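Local structure of monovalent Na+/H+ antiporter subunit F (Dietzia sp. DQ12-45-1b, 7D3U) at residues A14-M22 / A34-F42. The protein is a small membrane subunit of a six-chain Mrp complex, thought to contribute to the exchange of sodium ions for protons. Residues are numbered along the deposited sequence; the frame is centred on the assembly and turned at random.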
loop_
_atom_site.group_PDB
_atom_site.type_symbol
_atom_site.label_atom_id
_atom_site.label_comp_id
_atom_site.label_asym_id
_atom_site.label_seq_id
_atom_site.Cartn_x
_atom_site.Cartn_y
_atom_site.Cartn_z
ATOM N N ALA D 14 -20.767 17.696 40.174
ATOM C CA ALA D 14 -21.132 16.330 40.530
ATOM C C ALA D 14 -20.492 15.325 39.582
ATOM O O ALA D 14 -19.998 14.276 40.012
ATOM C CB ALA D 14 -22.651 16.176 40.523
ATOM N N ALA D 15 -20.486 15.636 38.286
ATOM C CA ALA D 15 -19.871 14.750 37.308
ATOM C C ALA D 15 -18.371 14.636 37.538
ATOM O O ALA D 15 -17.798 13.552 37.403
ATOM C CB ALA D 15 -20.164 15.254 35.898
ATOM N N VAL D 16 -17.723 15.741 37.907
ATOM C CA VAL D 16 -16.286 15.706 38.162
ATOM C C VAL D 16 -15.978 14.860 39.392
ATOM O O VAL D 16 -15.027 14.070 39.395
ATOM C CB VAL D 16 -15.734 17.136 38.298
ATOM C CG1 VAL D 16 -14.324 17.112 38.852
ATOM C CG2 VAL D 16 -15.758 17.836 36.954
ATOM N N LEU D 17 -16.776 15.001 40.452
ATOM C CA LEU D 17 -16.558 14.186 41.647
ATOM C C LEU D 17 -16.778 12.705 41.351
ATOM O O LEU D 17 -15.983 11.845 41.758
ATOM C CB LEU D 17 -17.478 14.654 42.773
ATOM C CG LEU D 17 -17.224 16.067 43.298
ATOM C CD1 LEU D 17 -18.229 16.423 44.379
ATOM C CD2 LEU D 17 -15.804 16.194 43.817
ATOM N N SER D 18 -17.859 12.384 40.639
ATOM C CA SER D 18 -18.116 10.989 40.310
ATOM C C SER D 18 -17.057 10.432 39.368
ATOM O O SER D 18 -16.740 9.241 39.430
ATOM C CB SER D 18 -19.509 10.840 39.706
ATOM O OG SER D 18 -19.754 9.500 39.341
ATOM N N SER D 19 -16.470 11.271 38.513
ATOM C CA SER D 19 -15.385 10.790 37.667
ATOM C C SER D 19 -14.103 10.599 38.464
ATOM O O SER D 19 -13.292 9.729 38.129
ATOM C CB SER D 19 -15.145 11.748 36.506
ATOM O OG SER D 19 -14.172 11.215 35.627
ATOM N N TYR D 20 -13.892 11.406 39.505
ATOM C CA TYR D 20 -12.799 11.120 40.428
ATOM C C TYR D 20 -12.987 9.756 41.071
ATOM O O TYR D 20 -12.028 8.990 41.215
ATOM C CB TYR D 20 -12.698 12.195 41.507
ATOM C CG TYR D 20 -12.048 11.683 42.774
ATOM C CD1 TYR D 20 -10.674 11.503 42.847
ATOM C CD2 TYR D 20 -12.807 11.366 43.889
ATOM C CE1 TYR D 20 -10.079 11.027 43.998
ATOM C CE2 TYR D 20 -12.221 10.890 45.042
ATOM C CZ TYR D 20 -10.856 10.723 45.093
ATOM O OH TYR D 20 -10.268 10.251 46.242
ATOM N N ARG D 21 -14.217 9.440 41.476
ATOM C CA ARG D 21 -14.492 8.098 41.986
ATOM C C ARG D 21 -14.232 7.046 40.914
ATOM O O ARG D 21 -13.723 5.958 41.209
ATOM C CB ARG D 21 -15.929 8.006 42.500
ATOM C CG ARG D 21 -16.411 6.590 42.798
ATOM C CD ARG D 21 -15.494 5.857 43.767
ATOM N NE ARG D 21 -15.415 6.504 45.072
ATOM C CZ ARG D 21 -14.499 6.214 45.988
ATOM N NH1 ARG D 21 -14.494 6.847 47.151
ATOM N NH2 ARG D 21 -13.583 5.289 45.741
ATOM N N MET D 22 -14.573 7.355 39.665
ATOM C CA MET D 22 -14.255 6.458 38.557
ATOM C C MET D 22 -12.760 6.180 38.475
ATOM O O MET D 22 -12.344 5.037 38.251
ATOM C CB MET D 22 -14.739 7.061 37.242
ATOM C CG MET D 22 -14.173 6.365 36.025
ATOM S SD MET D 22 -15.077 6.777 34.534
ATOM C CE MET D 22 -16.540 5.796 34.802
ATOM N N ALA D 34 -19.990 4.653 38.799
ATOM C CA ALA D 34 -19.647 6.029 38.466
ATOM C C ALA D 34 -19.974 6.332 37.012
ATOM O O ALA D 34 -20.439 7.429 36.693
ATOM C CB ALA D 34 -18.171 6.289 38.754
ATOM N N ALA D 35 -19.762 5.363 36.119
ATOM C CA ALA D 35 -20.132 5.554 34.721
ATOM C C ALA D 35 -21.636 5.726 34.570
ATOM O O ALA D 35 -22.095 6.545 33.770
ATOM C CB ALA D 35 -19.649 4.374 33.881
ATOM N N ASP D 36 -22.418 4.956 35.326
ATOM C CA ASP D 36 -23.870 5.098 35.280
ATOM C C ASP D 36 -24.300 6.482 35.755
ATOM O O ASP D 36 -25.067 7.182 35.074
ATOM C CB ASP D 36 -24.523 4.006 36.125
ATOM C CG ASP D 36 -26.017 4.194 36.267
ATOM O OD1 ASP D 36 -26.761 3.753 35.366
ATOM O OD2 ASP D 36 -26.449 4.781 37.281
ATOM N N LEU D 37 -23.820 6.890 36.934
ATOM C CA LEU D 37 -24.146 8.219 37.438
ATOM C C LEU D 37 -23.715 9.302 36.460
ATOM O O LEU D 37 -24.415 10.307 36.299
ATOM C CB LEU D 37 -23.495 8.438 38.805
ATOM C CG LEU D 37 -23.929 9.647 39.641
ATOM C CD1 LEU D 37 -23.141 10.899 39.295
ATOM C CD2 LEU D 37 -25.417 9.893 39.483
ATOM N N LEU D 38 -22.589 9.104 35.774
ATOM C CA LEU D 38 -22.111 10.114 34.840
ATOM C C LEU D 38 -22.943 10.142 33.568
ATOM O O LEU D 38 -23.158 11.210 32.995
ATOM C CB LEU D 38 -20.637 9.876 34.527
ATOM C CG LEU D 38 -19.753 10.064 35.755
ATOM C CD1 LEU D 38 -18.319 9.687 35.473
ATOM C CD2 LEU D 38 -19.835 11.506 36.192
ATOM N N PHE D 39 -23.423 8.988 33.105
ATOM C CA PHE D 39 -24.335 8.991 31.965
ATOM C C PHE D 39 -25.609 9.750 32.300
ATOM O O PHE D 39 -26.114 10.535 31.485
ATOM C CB PHE D 39 -24.667 7.562 31.537
ATOM C CG PHE D 39 -23.474 6.759 31.114
ATOM C CD1 PHE D 39 -22.365 7.373 30.564
ATOM C CD2 PHE D 39 -23.462 5.384 31.268
ATOM C CE1 PHE D 39 -21.267 6.633 30.177
ATOM C CE2 PHE D 39 -22.367 4.640 30.884
ATOM C CZ PHE D 39 -21.269 5.265 30.337
ATOM N N PHE D 40 -26.133 9.550 33.509
ATOM C CA PHE D 40 -27.347 10.268 33.885
ATOM C C PHE D 40 -27.073 11.762 34.054
ATOM O O PHE D 40 -27.896 12.602 33.663
ATOM C CB PHE D 40 -27.943 9.655 35.151
ATOM C CG PHE D 40 -28.689 8.374 34.901
ATOM C CD1 PHE D 40 -28.011 7.215 34.575
ATOM C CD2 PHE D 40 -30.066 8.328 34.983
ATOM C CE1 PHE D 40 -28.690 6.041 34.339
ATOM C CE2 PHE D 40 -30.750 7.157 34.748
ATOM C CZ PHE D 40 -30.060 6.011 34.426
ATOM N N ALA D 41 -25.908 12.114 34.600
ATOM C CA ALA D 41 -25.531 13.522 34.680
ATOM C C ALA D 41 -25.350 14.134 33.298
ATOM O O ALA D 41 -25.638 15.318 33.102
ATOM C CB ALA D 41 -24.254 13.678 35.503
ATOM N N PHE D 42 -24.888 13.347 32.325
ATOM C CA PHE D 42 -24.746 13.857 30.968
ATOM C C PHE D 42 -26.098 14.068 30.307
ATOM O O PHE D 42 -26.262 15.011 29.530
ATOM C CB PHE D 42 -23.890 12.911 30.130
ATOM C CG PHE D 42 -22.429 13.244 30.147
ATOM C CD1 PHE D 42 -21.965 14.391 29.539
ATOM C CD2 PHE D 42 -21.519 12.407 30.765
ATOM C CE1 PHE D 42 -20.622 14.701 29.551
ATOM C CE2 PHE D 42 -20.178 12.712 30.781
ATOM C CZ PHE D 42 -19.729 13.861 30.174
#
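L38 pushes into helix 2-23 among A15, S18, S19 and M22, a knob-into-hole contact at the heart of the antiparallel pairing of two predicted transmembrane helices, 2-23 and 30-52. The two segments run nearly antiparallel, at 160°, and their axes come within 8.9 Å, a spacing consistent with the small side chains A15, S18, S19, A34 and A41 at this contact. L38 straddles the groove with its two methyls: CD2 lies over the turn at A15, 3.8 Å from A15 CB, while CD1 rests against the backbone of S19, 3.8 Å from S19 CA. S18 points toward helix 30-52; its CB touches two leucines of that helix, 3.6 Å from L38 CD2 and 3.7 Å from L37 CD1. Near the connection between the helices, A34 turns its methyl to helix 2-23, where A34 CB meets M22 CB at 3.8 Å. The M22 chain is extended as far as SD and then bends at chi3 (-75°), which lays CE alongside A35, 3.5 Å from A35 CB. Toward the other end the packing thins to a looser approach of the A15 and A41 methyls. The touching residues are all buried. R21 bends back from the interface, and its NE hydrogen-bonds to the carbonyl oxygen of L29 of subunit G. Subunit A covers another part of the pair, with I631 of that chain on L38 and N628 on M22, while within the chain A35 and F39 pack against helix 71-80.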